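Local coordinates for putative capsular polysaccharide biosynthesis protein (Streptococcus pneumoniae serotype 4, PDB 6EWJ), which probably acts as a pyridoxal phosphate-dependent sugar aminotransferase, essential in pneumococcal teichoic acid biosynthesis, at residues A[302-307]-A[403-408]; A[334-339]-A[399-404]. All coordinates share one frame; numbering follows the deposited sequence.

Contact 1 (A[302-307]-A[403-408]); sequences SRIHPL and TVSEKV
The small C-terminal domain of this aminotransferase packs helices on a three-stranded antiparallel sheet. Here Arg-303, just before edge strand 304-306, and Ile-304, its first residue, meet Ser-405 and Glu-406 of helix 391-409. Arg-303 reaches across to the helix, its chain bent at chi3 (-21°), close to eclipsed. Its NH2 lies 3.1 Å from CG of Glu-406, with CG at the edge of the guanidinium. This is a tight fit on a strained chain, so the exact placement of the guanidinium is somewhat doubtful. The carboxylate plane is turned 48° from the guanidinium plane. NH2 of Arg-303 stays 4.7 Å from OE2 of Glu-406, too far for a salt bridge; at most a weak attraction is likely. One residue on, CD1 of Ile-304 lies 4.1 Å from OG of Ser-405. That buried hydroxyl bonds back to the carbonyl of Phe-401. Ser-302 OG accepts a bond from the backbone N of Ile-304 at 3.1 Å, an ST turn just before the strand. OG also bonds to the carbonyl of Phe-299. Strand 304-306 pairs with strand 321-325, where Ile-304 touches Thr-323 and Ser-405 touches Val-325. Helix 391-409 thus packs against both strands.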
ATOM      1  N   SER A 302      44.570   3.595   0.681  1.00 32.99           N
ATOM      2  CA  SER A 302      44.309   3.424   2.116  1.00 32.53           C
ATOM      3  C   SER A 302      43.726   2.041   2.393  1.00 32.11           C
ATOM      4  O   SER A 302      43.468   1.245   1.506  1.00 31.06           O
ATOM      5  CB  SER A 302      43.343   4.511   2.610  1.00 32.15           C
ATOM      6  OG  SER A 302      41.984   4.266   2.208  1.00 30.16           O
ATOM      7  N   ARG A 303      43.438   1.784   3.647  1.00 33.37           N
ATOM      8  CA  ARG A 303      42.757   0.547   4.044  1.00 34.07           C
ATOM      9  C   ARG A 303      41.229   0.556   3.688  1.00 31.71           C
ATOM     10  O   ARG A 303      40.567  -0.491   3.601  1.00 30.94           O
ATOM     11  CB  ARG A 303      42.971   0.423   5.542  1.00 37.15           C
ATOM     12  CG  ARG A 303      43.088  -0.939   6.200  1.00 40.23           C
ATOM     13  CD  ARG A 303      43.137  -0.705   7.748  1.00 43.82           C
ATOM     14  NE  ARG A 303      43.558   0.680   8.056  1.00 45.91           N
ATOM     15  CZ  ARG A 303      44.734   1.079   8.550  1.00 49.26           C
ATOM     16  NH1 ARG A 303      45.708   0.226   8.922  1.00 52.09           N
ATOM     17  NH2 ARG A 303      44.950   2.383   8.705  1.00 50.60           N
ATOM     18  N   ILE A 304      40.694   1.744   3.466  1.00 30.39           N
ATOM     19  CA  ILE A 304      39.278   1.913   3.111  1.00 28.52           C
ATOM     20  C   ILE A 304      39.105   1.530   1.649  1.00 27.64           C
ATOM     21  O   ILE A 304      39.604   2.238   0.761  1.00 28.73           O
ATOM     22  CB  ILE A 304      38.845   3.348   3.428  1.00 28.85           C
ATOM     23  CG1 ILE A 304      38.886   3.553   4.956  1.00 29.47           C
ATOM     24  CG2 ILE A 304      37.428   3.638   2.909  1.00 27.95           C
ATOM     25  CD1 ILE A 304      39.326   4.926   5.371  1.00 30.61           C
ATOM     26  N   HIS A 305      38.442   0.419   1.393  1.00 26.12           N
ATOM     27  CA  HIS A 305      38.179  -0.101   0.031  1.00 25.70           C
ATOM     28  C   HIS A 305      36.707   0.029  -0.394  1.00 24.72           C
ATOM     29  O   HIS A 305      35.844  -0.787   0.014  1.00 23.46           O
ATOM     30  CB  HIS A 305      38.558  -1.589  -0.072  1.00 25.78           C
ATOM     31  CG  HIS A 305      39.983  -1.883   0.253  1.00 26.94           C
ATOM     32  ND1 HIS A 305      41.015  -1.025  -0.048  1.00 28.18           N
ATOM     33  CD2 HIS A 305      40.560  -2.972   0.806  1.00 27.22           C
ATOM     34  CE1 HIS A 305      42.159  -1.546   0.368  1.00 28.58           C
ATOM     35  NE2 HIS A 305      41.918  -2.737   0.862  1.00 27.72           N
ATOM     36  N   PRO A 306      36.401   1.014  -1.243  1.00 24.34           N
ATOM     37  CA  PRO A 306      35.010   1.165  -1.727  1.00 23.52           C
ATOM     38  C   PRO A 306      34.643   0.205  -2.850  1.00 22.83           C
ATOM     39  O   PRO A 306      35.489  -0.263  -3.602  1.00 22.06           O
ATOM     40  CB  PRO A 306      34.974   2.602  -2.247  1.00 24.11           C
ATOM     41  CG  PRO A 306      36.394   2.912  -2.594  1.00 25.33           C
ATOM     42  CD  PRO A 306      37.297   2.024  -1.804  1.00 25.31           C
ATOM     43  N   LEU A 307      33.369  -0.137  -2.915  1.00 22.00           N
ATOM     44  CA  LEU A 307      32.868  -0.883  -4.049  1.00 22.11           C
ATOM     45  C   LEU A 307      32.963   0.047  -5.249  1.00 22.05           C
ATOM     46  O   LEU A 307      32.633   1.245  -5.118  1.00 21.59           O
ATOM     47  CB  LEU A 307      31.394  -1.269  -3.907  1.00 21.72           C
ATOM     48  CG  LEU A 307      30.941  -2.234  -2.861  1.00 22.28           C
ATOM     49  CD1 LEU A 307      29.494  -2.595  -3.189  1.00 22.36           C
ATOM     50  CD2 LEU A 307      31.854  -3.449  -2.754  1.00 23.33           C
ATOM     51  N   THR A 403      41.667   8.701   9.629  1.00 40.93           N
ATOM     52  CA  THR A 403      42.201   8.919  10.982  1.00 42.77           C
ATOM     53  C   THR A 403      41.553   7.999  12.013  1.00 42.72           C
ATOM     54  O   THR A 403      42.243   7.413  12.860  1.00 42.96           O
ATOM     55  CB  THR A 403      42.027  10.390  11.428  1.00 43.85           C
ATOM     56  OG1 THR A 403      42.717  11.239  10.519  1.00 44.46           O
ATOM     57  CG2 THR A 403      42.581  10.645  12.857  1.00 45.31           C
ATOM     58  N   VAL A 404      40.231   7.895  11.945  1.00 42.40           N
ATOM     59  CA  VAL A 404      39.472   7.077  12.888  1.00 42.77           C
ATOM     60  C   VAL A 404      39.800   5.602  12.754  1.00 43.54           C
ATOM     61  O   VAL A 404      39.988   4.931  13.760  1.00 44.69           O
ATOM     62  CB  VAL A 404      37.944   7.317  12.750  1.00 41.82           C
ATOM     63  CG1 VAL A 404      37.147   6.164  13.325  1.00 40.91           C
ATOM     64  CG2 VAL A 404      37.561   8.618  13.454  1.00 42.67           C
ATOM     65  N   SER A 405      39.814   5.096  11.529  1.00 44.41           N
ATOM     66  CA  SER A 405      40.175   3.698  11.267  1.00 45.69           C
ATOM     67  C   SER A 405      41.562   3.368  11.815  1.00 48.02           C
ATOM     68  O   SER A 405      41.742   2.363  12.501  1.00 46.22           O
ATOM     69  CB  SER A 405      40.144   3.395   9.761  1.00 45.63           C
ATOM     70  OG  SER A 405      38.834   3.584   9.231  1.00 46.45           O
ATOM     71  N   GLU A 406      42.540   4.218  11.496  1.00 51.59           N
ATOM     72  CA  GLU A 406      43.917   4.058  12.023  1.00 53.98           C
ATOM     73  C   GLU A 406      43.918   4.023  13.552  1.00 54.34           C
ATOM     74  O   GLU A 406      44.485   3.124  14.160  1.00 54.49           O
ATOM     75  CB  GLU A 406      44.821   5.199  11.556  1.00 56.39           C
ATOM     76  CG  GLU A 406      45.181   5.201  10.077  1.00 57.24           C
ATOM     77  CD  GLU A 406      45.892   6.484   9.648  1.00 60.82           C
ATOM     78  OE1 GLU A 406      46.759   6.955  10.433  1.00 64.71           O
ATOM     79  OE2 GLU A 406      45.601   7.019   8.542  1.00 60.05           O
ATOM     80  N   LYS A 407      43.231   4.981  14.165  1.00 55.71           N
ATOM     81  CA  LYS A 407      43.142   5.046  15.626  1.00 56.23           C
ATOM     82  C   LYS A 407      42.588   3.762  16.235  1.00 55.84           C
ATOM     83  O   LYS A 407      43.185   3.231  17.166  1.00 58.53           O
ATOM     84  CB  LYS A 407      42.319   6.242  16.077  1.00 56.25           C
ATOM     85  CG  LYS A 407      42.221   6.418  17.596  1.00 57.28           C
ATOM     86  CD  LYS A 407      41.499   7.685  18.028  1.00 57.61           C
ATOM     87  CE  LYS A 407      39.993   7.568  17.820  1.00 56.90           C
ATOM     88  NZ  LYS A 407      39.211   8.777  17.417  1.00 56.79           N
ATOM     89  N   VAL A 408      41.483   3.251  15.696  1.00 53.16           N
ATOM     90  CA  VAL A 408      40.854   2.024  16.215  1.00 51.92           C
ATOM     91  C   VAL A 408      41.789   0.810  16.087  1.00 52.75           C
ATOM     92  O   VAL A 408      41.914   0.026  17.026  1.00 51.94           O
ATOM     93  CB  VAL A 408      39.496   1.743  15.526  1.00 49.12           C
ATOM     94  CG1 VAL A 408      38.964   0.349  15.849  1.00 47.91           C
ATOM     95  CG2 VAL A 408      38.482   2.791  15.943  1.00 49.58           C
TER

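Contact 2 (A[334-339]-A[399-404]); sequences NLIIQE and ETFKTV
The ring of Phe-401 meets Ile-336 at its edge: CG2 of Ile-336 lies in the ring plane, 3.7 Å from CE1. Ile-336 runs roughly perpendicular to the Phe-401 side chain. The ring also packs on Ile-381 and Leu-383 of strand 380-383 and on Ile-304 of strand 304-306. With chi1 at -170°, CG of Phe-401 lies opposite the backbone N, and the CE1 edge of the ring is brought toward helix 330-342. The same CG2 of Ile-336 touches CG1 of Val-404 at 3.8 Å; the two side chains lie alongside one another, pointing in opposite senses. One methyl therefore serves two partners one helical turn apart.

CG1 of Val-404 also presses on CB of Glu-339, at 3.4 Å, a close approach. Only the aliphatic start of Glu-339 packs on Val-404. The chain bends at chi2 (-70°), and OE1 forms a salt bridge with Lys-407. No hydrogen bond crosses between the two segments. Within 399-404, the carbonyl O of Glu-399 accepts from both N and OG1 of Thr-403, from opposite faces of its plane; the OG1 bond is 3.1 Å long.

The axes of segments 334-339 and 399-404 come within 10.1 Å, at 136° between their N-to-C directions. Asn-334 and Ile-337 pack on Trp-253 of the second subunit, so helix 330-342 also faces the dimer partner. The arrangement is one of helices packed on one side of an antiparallel sheet, as in the small C-terminal domain of fold-type I aminotransferases.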
ATOM      1  N   ASN A 334      32.337  -1.809  14.400  1.00 28.87           N
ATOM      2  CA  ASN A 334      31.282  -1.136  15.169  1.00 29.89           C
ATOM      3  C   ASN A 334      31.876   0.076  15.882  1.00 31.00           C
ATOM      4  O   ASN A 334      31.248   1.120  15.882  1.00 31.66           O
ATOM      5  CB  ASN A 334      30.582  -2.100  16.141  1.00 30.40           C
ATOM      6  CG  ASN A 334      29.859  -3.250  15.432  1.00 30.05           C
ATOM      7  OD1 ASN A 334      29.573  -3.218  14.228  1.00 28.81           O
ATOM      8  ND2 ASN A 334      29.535  -4.299  16.223  1.00 30.96           N
ATOM      9  N   LEU A 335      33.088  -0.072  16.444  1.00 32.30           N
ATOM     10  CA  LEU A 335      33.778   1.050  17.120  1.00 34.00           C
ATOM     11  C   LEU A 335      34.031   2.193  16.149  1.00 33.48           C
ATOM     12  O   LEU A 335      33.686   3.338  16.452  1.00 34.20           O
ATOM     13  CB  LEU A 335      35.086   0.616  17.807  1.00 35.60           C
ATOM     14  CG  LEU A 335      35.881   1.698  18.583  1.00 37.81           C
ATOM     15  CD1 LEU A 335      35.006   2.527  19.544  1.00 38.76           C
ATOM     16  CD2 LEU A 335      37.033   1.087  19.345  1.00 39.07           C
ATOM     17  N   ILE A 336      34.509   1.872  14.941  1.00 32.57           N
ATOM     18  CA  ILE A 336      34.711   2.899  13.884  1.00 32.74           C
ATOM     19  C   ILE A 336      33.408   3.690  13.572  1.00 31.93           C
ATOM     20  O   ILE A 336      33.426   4.916  13.465  1.00 32.61           O
ATOM     21  CB  ILE A 336      35.327   2.299  12.594  1.00 32.17           C
ATOM     22  CG1 ILE A 336      36.772   1.841  12.854  1.00 32.92           C
ATOM     23  CG2 ILE A 336      35.333   3.333  11.457  1.00 32.30           C
ATOM     24  CD1 ILE A 336      37.366   0.939  11.782  1.00 32.43           C
ATOM     25  N   ILE A 337      32.275   3.009  13.480  1.00 31.56           N
ATOM     26  CA  ILE A 337      31.006   3.706  13.257  1.00 31.68           C
ATOM     27  C   ILE A 337      30.689   4.675  14.393  1.00 33.02           C
ATOM     28  O   ILE A 337      30.322   5.825  14.151  1.00 32.93           O
ATOM     29  CB  ILE A 337      29.842   2.741  13.051  1.00 30.99           C
ATOM     30  CG1 ILE A 337      29.962   2.139  11.656  1.00 30.46           C
ATOM     31  CG2 ILE A 337      28.491   3.441  13.211  1.00 30.47           C
ATOM     32  CD1 ILE A 337      29.005   1.003  11.427  1.00 29.88           C
ATOM     33  N   GLN A 338      30.852   4.231  15.628  1.00 35.11           N
ATOM     34  CA  GLN A 338      30.607   5.128  16.782  1.00 37.48           C
ATOM     35  C   GLN A 338      31.602   6.325  16.831  1.00 37.61           C
ATOM     36  O   GLN A 338      31.215   7.443  17.218  1.00 37.00           O
ATOM     37  CB  GLN A 338      30.579   4.340  18.106  1.00 39.95           C
ATOM     38  CG  GLN A 338      29.525   3.238  18.188  1.00 40.82           C
ATOM     39  CD  GLN A 338      28.088   3.693  18.046  1.00 43.30           C
ATOM     40  OE1 GLN A 338      27.728   4.848  18.328  1.00 46.78           O
ATOM     41  NE2 GLN A 338      27.226   2.753  17.625  1.00 44.08           N
ATOM     42  N   GLU A 339      32.857   6.095  16.432  1.00 37.24           N
ATOM     43  CA  GLU A 339      33.840   7.183  16.322  1.00 38.22           C
ATOM     44  C   GLU A 339      33.504   8.159  15.189  1.00 36.74           C
ATOM     45  O   GLU A 339      33.719   9.360  15.329  1.00 37.26           O
ATOM     46  CB  GLU A 339      35.246   6.644  16.084  1.00 39.45           C
ATOM     47  CG  GLU A 339      35.897   6.046  17.318  1.00 41.32           C
ATOM     48  CD  GLU A 339      36.268   7.092  18.345  1.00 43.85           C
ATOM     49  OE1 GLU A 339      36.746   8.193  17.970  1.00 45.69           O
ATOM     50  OE2 GLU A 339      36.085   6.821  19.543  1.00 46.00           O
ATOM     51  N   GLU A 399      39.067  12.411   5.344  1.00 36.79           N
ATOM     52  CA  GLU A 399      40.186  12.533   6.231  1.00 38.72           C
ATOM     53  C   GLU A 399      39.835  11.956   7.649  1.00 38.30           C
ATOM     54  O   GLU A 399      40.655  11.238   8.227  1.00 38.20           O
ATOM     55  CB  GLU A 399      40.910  13.888   6.077  1.00 40.87           C
ATOM     56  CG  GLU A 399      40.263  14.946   6.867  1.00 42.35           C
ATOM     57  CD  GLU A 399      40.791  14.958   8.300  1.00 43.84           C
ATOM     58  OE1 GLU A 399      40.638  13.936   9.009  1.00 44.36           O
ATOM     59  OE2 GLU A 399      41.401  15.977   8.707  1.00 45.77           O
ATOM     60  N   THR A 400      38.598  12.169   8.139  1.00 37.52           N
ATOM     61  CA  THR A 400      38.137  11.611   9.445  1.00 36.93           C
ATOM     62  C   THR A 400      38.046  10.076   9.453  1.00 35.55           C
ATOM     63  O   THR A 400      38.497   9.430  10.391  1.00 35.91           O
ATOM     64  CB  THR A 400      36.781  12.200   9.888  1.00 36.87           C
ATOM     65  OG1 THR A 400      36.840  13.629   9.928  1.00 37.69           O
ATOM     66  CG2 THR A 400      36.395  11.689  11.276  1.00 36.75           C
ATOM     67  N   PHE A 401      37.514   9.496   8.386  1.00 34.15           N
ATOM     68  CA  PHE A 401      37.380   8.050   8.292  1.00 33.01           C
ATOM     69  C   PHE A 401      38.776   7.372   8.293  1.00 34.42           C
ATOM     70  O   PHE A 401      38.984   6.361   8.986  1.00 33.52           O
ATOM     71  CB  PHE A 401      36.556   7.704   7.036  1.00 31.49           C
ATOM     72  CG  PHE A 401      36.121   6.274   6.912  1.00 30.46           C
ATOM     73  CD1 PHE A 401      36.019   5.404   8.012  1.00 30.84           C
ATOM     74  CD2 PHE A 401      35.751   5.801   5.674  1.00 29.61           C
ATOM     75  CE1 PHE A 401      35.581   4.099   7.845  1.00 30.10           C
ATOM     76  CE2 PHE A 401      35.311   4.506   5.499  1.00 29.27           C
ATOM     77  CZ  PHE A 401      35.234   3.645   6.582  1.00 29.12           C
ATOM     78  N   LYS A 402      39.732   7.955   7.560  1.00 35.65           N
ATOM     79  CA  LYS A 402      41.115   7.447   7.610  1.00 37.40           C
ATOM     80  C   LYS A 402      41.717   7.517   9.014  1.00 38.93           C
ATOM     81  O   LYS A 402      42.173   6.507   9.532  1.00 39.45           O
ATOM     82  CB  LYS A 402      42.031   8.213   6.669  1.00 38.22           C
ATOM     83  CG  LYS A 402      41.778   7.945   5.201  1.00 37.59           C
ATOM     84  CD  LYS A 402      42.771   8.769   4.402  1.00 39.09           C
ATOM     85  CE  LYS A 402      42.157   9.424   3.212  1.00 39.21           C
ATOM     86  NZ  LYS A 402      43.194  10.125   2.399  1.00 40.37           N
ATOM     87  N   THR A 403      41.667   8.701   9.629  1.00 40.93           N
ATOM     88  CA  THR A 403      42.201   8.919  10.982  1.00 42.77           C
ATOM     89  C   THR A 403      41.553   7.999  12.013  1.00 42.72           C
ATOM     90  O   THR A 403      42.243   7.413  12.860  1.00 42.96           O
ATOM     91  CB  THR A 403      42.027  10.390  11.428  1.00 43.85           C
ATOM     92  OG1 THR A 403      42.717  11.239  10.519  1.00 44.46           O
ATOM     93  CG2 THR A 403      42.581  10.645  12.857  1.00 45.31           C
ATOM     94  N   VAL A 404      40.231   7.895  11.945  1.00 42.40           N
ATOM     95  CA  VAL A 404      39.472   7.077  12.888  1.00 42.77           C
ATOM     96  C   VAL A 404      39.800   5.602  12.754  1.00 43.54           C
ATOM     97  O   VAL A 404      39.988   4.931  13.760  1.00 44.69           O
ATOM     98  CB  VAL A 404      37.944   7.317  12.750  1.00 41.82           C
ATOM     99  CG1 VAL A 404      37.147   6.164  13.325  1.00 40.91           C
ATOM    100  CG2 VAL A 404      37.561   8.618  13.454  1.00 42.67           C
TER

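How the contacts relate
Both contacts use helix 391-409 and share Thr-403 and Val-404; their centres are about 7 Å apart. Contact 2 is the buried one, apolar and between two helices. Contact 1 is partly buried and joins the helix to an edge strand, with Arg-303 and Glu-406 at its more exposed side, their charged ends not in contact. They meet through packing: CG2 of Ile-304 lies 3.5 Å from CE2 of Phe-401, and CG2 of Val-408 lies 3.7 Å from CG1 of Ile-336. The salt bridge of Lys-407 also joins the two contacts. Both lie away from the pyridoxal phosphate site, and contact 2 has the second subunit near it.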